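Local coordinates for ABC transporter binding protein AcbH (Actinoplanes, PDB 3OO8) that binds beta-D-galactopyranose as the extracellular solute receptor of a bacterial ABC transporter, at residues 186-191 / 368-373. The protein carries 2 engineered substitutions. Sequence-based numbering, arbitrary orientation.
Sequences DGWPAL and SQFMER. Engineered in segment 368-373: Glu372 (natural residue Asp).
Leu191 and Met371 bring the two backbones closest, their CA atoms 6.4 Å apart, while Trp188 faces Glu372 at a wider 8.0 Å. Residues 186-191 form a turn leading into helix 191-201; Gly187 accepts its positive phi of 86° readily because it lacks a CB. In 368-373, Phe370 is the N-cap residue of the short helix 371-374, and its O receives the N-H of Arg373.

The Phe370 ring reaches across because CG stands anti to the backbone N (chi1 -171°). Its edge meets the carbonyl of Trp188: CZ lies 3.3 Å from Trp188 O, which sits in the plane of the ring, where the slightly positive ring hydrogens suit an oxygen that already accepts Leu191 N. The same CZ touches CE3 at the indole edge of Trp188 and packs 3.8 Å from CB of Leu191. An aromatic ring suits this place because it offers an in-plane C-H edge to the Trp188 carbonyl while also stacking on Trp142; an alanine here would probably leave the Trp188 carbonyl and Leu191 CB facing a gap and Trp142 without its stacking partner. Branched Leu191 serves two neighbours: CD2 lies 3.9 Å from Met371 SD, which the extended methionine chain carries out to it, and CD1 rests 4.0 Å from CG of Glu372, an engineered residue replacing aspartate.

Both Arg373 and position 372 belong to the galactose site, as does Trp142. The contact thus joins the loop between strand 178-181 and helix 191-201 to the sugar pocket, with helix 377-392 packing against Leu191 and Glu372, and helices 191-201 and 204-212 against Met371.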
loop_
_atom_site.group_PDB
_atom_site.type_symbol
_atom_site.label_atom_id
_atom_site.label_comp_id
_atom_site.label_asym_id
_atom_site.label_seq_id
_atom_site.Cartn_x
_atom_site.Cartn_y
_atom_site.Cartn_z
ATOM N N ASP A 186 2.681 -2.876 17.202
ATOM C CA ASP A 186 2.727 -1.633 16.440
ATOM C C ASP A 186 1.368 -1.138 15.943
ATOM O O ASP A 186 1.245 -0.010 15.477
ATOM C CB ASP A 186 3.690 -1.784 15.255
ATOM C CG ASP A 186 5.108 -2.150 15.692
ATOM O OD1 ASP A 186 5.711 -1.383 16.467
ATOM O OD2 ASP A 186 5.600 -3.198 15.251
ATOM N N GLY A 187 0.358 -1.996 16.064
ATOM C CA GLY A 187 -1.039 -1.616 15.830
ATOM C C GLY A 187 -1.431 -1.724 14.374
ATOM O O GLY A 187 -2.432 -2.370 14.030
ATOM N N TRP A 188 -0.618 -1.148 13.509
ATOM C CA TRP A 188 -0.965 -1.149 12.085
ATOM C C TRP A 188 -0.709 -2.489 11.335
ATOM O O TRP A 188 -1.436 -2.779 10.390
ATOM C CB TRP A 188 -0.307 0.021 11.333
ATOM C CG TRP A 188 1.190 0.002 11.478
ATOM C CD1 TRP A 188 1.944 0.680 12.412
ATOM C CD2 TRP A 188 2.119 -0.735 10.671
ATOM N NE1 TRP A 188 3.277 0.379 12.256
ATOM C CE2 TRP A 188 3.418 -0.471 11.183
ATOM C CE3 TRP A 188 1.979 -1.609 9.575
ATOM C CZ2 TRP A 188 4.566 -1.035 10.627
ATOM C CZ3 TRP A 188 3.141 -2.173 9.016
ATOM C CH2 TRP A 188 4.415 -1.889 9.564
ATOM N N PRO A 189 0.278 -3.321 11.743
ATOM C CA PRO A 189 0.505 -4.525 10.922
ATOM C C PRO A 189 -0.729 -5.412 10.675
ATOM O O PRO A 189 -0.943 -5.852 9.534
ATOM C CB PRO A 189 1.581 -5.307 11.721
ATOM C CG PRO A 189 2.354 -4.201 12.411
ATOM C CD PRO A 189 1.261 -3.232 12.846
ATOM N N ALA A 190 -1.562 -5.632 11.696
ATOM C CA ALA A 190 -2.719 -6.529 11.556
ATOM C C ALA A 190 -3.800 -5.984 10.639
ATOM O O ALA A 190 -4.661 -6.745 10.186
ATOM C CB ALA A 190 -3.320 -6.870 12.959
ATOM N N LEU A 191 -3.793 -4.675 10.430
ATOM C CA LEU A 191 -4.769 -4.101 9.494
ATOM C C LEU A 191 -4.600 -4.744 8.118
ATOM O O LEU A 191 -5.576 -4.893 7.382
ATOM C CB LEU A 191 -4.594 -2.594 9.372
ATOM C CG LEU A 191 -4.696 -1.767 10.670
ATOM C CD1 LEU A 191 -4.672 -0.281 10.309
ATOM C CD2 LEU A 191 -6.006 -2.168 11.377
ATOM N N SER A 368 -5.503 -1.766 -3.716
ATOM C CA SER A 368 -5.912 -0.930 -2.609
ATOM C C SER A 368 -4.641 -0.311 -2.003
ATOM O O SER A 368 -3.531 -0.616 -2.456
ATOM C CB SER A 368 -6.770 -1.752 -1.644
ATOM O OG SER A 368 -6.069 -2.947 -1.272
ATOM N N GLN A 369 -4.789 0.550 -0.994
ATOM C CA GLN A 369 -3.668 1.405 -0.590
ATOM C C GLN A 369 -3.294 1.235 0.876
ATOM O O GLN A 369 -2.566 2.084 1.402
ATOM C CB GLN A 369 -4.091 2.863 -0.755
ATOM C CG GLN A 369 -4.506 3.221 -2.184
ATOM C CD GLN A 369 -3.401 2.904 -3.202
ATOM O OE1 GLN A 369 -2.245 3.270 -3.011
ATOM N NE2 GLN A 369 -3.768 2.260 -4.306
ATOM N N PHE A 370 -3.779 0.143 1.481
ATOM C CA PHE A 370 -3.650 -0.165 2.935
ATOM C C PHE A 370 -4.710 0.608 3.706
ATOM O O PHE A 370 -5.061 1.721 3.339
ATOM C CB PHE A 370 -2.232 0.085 3.472
ATOM C CG PHE A 370 -2.022 -0.423 4.882
ATOM C CD1 PHE A 370 -1.943 -1.790 5.160
ATOM C CD2 PHE A 370 -1.855 0.487 5.918
ATOM C CE1 PHE A 370 -1.726 -2.237 6.475
ATOM C CE2 PHE A 370 -1.639 0.034 7.221
ATOM C CZ PHE A 370 -1.579 -1.323 7.486
ATOM N N MET A 371 -5.239 -0.000 4.759
ATOM C CA MET A 371 -6.366 0.621 5.470
ATOM C C MET A 371 -6.112 2.059 5.902
ATOM O O MET A 371 -7.003 2.905 5.812
ATOM C CB MET A 371 -6.778 -0.237 6.670
ATOM C CG MET A 371 -8.086 0.292 7.284
ATOM S SD MET A 371 -8.547 -0.576 8.814
ATOM C CE MET A 371 -8.850 -2.241 8.201
ATOM N N GLU A 372 -4.897 2.355 6.340
ATOM C CA GLU A 372 -4.574 3.712 6.781
ATOM C C GLU A 372 -4.724 4.811 5.721
ATOM O O GLU A 372 -4.843 6.001 6.073
ATOM C CB GLU A 372 -3.168 3.741 7.346
ATOM C CG GLU A 372 -3.063 2.994 8.638
ATOM C CD GLU A 372 -3.051 3.891 9.831
ATOM O OE1 GLU A 372 -3.772 4.932 9.842
ATOM O OE2 GLU A 372 -2.280 3.535 10.754
ATOM N N ARG A 373 -4.699 4.425 4.449
ATOM C CA ARG A 373 -4.854 5.378 3.354
ATOM C C ARG A 373 -6.192 5.228 2.668
ATOM O O ARG A 373 -6.660 6.177 2.027
ATOM C CB ARG A 373 -3.721 5.190 2.329
ATOM C CG ARG A 373 -2.363 5.557 2.876
ATOM C CD ARG A 373 -1.307 5.371 1.792
ATOM N NE ARG A 373 -0.011 5.919 2.203
ATOM C CZ ARG A 373 1.013 6.091 1.363
ATOM N NH1 ARG A 373 0.867 5.770 0.096
ATOM N NH2 ARG A 373 2.164 6.615 1.780
#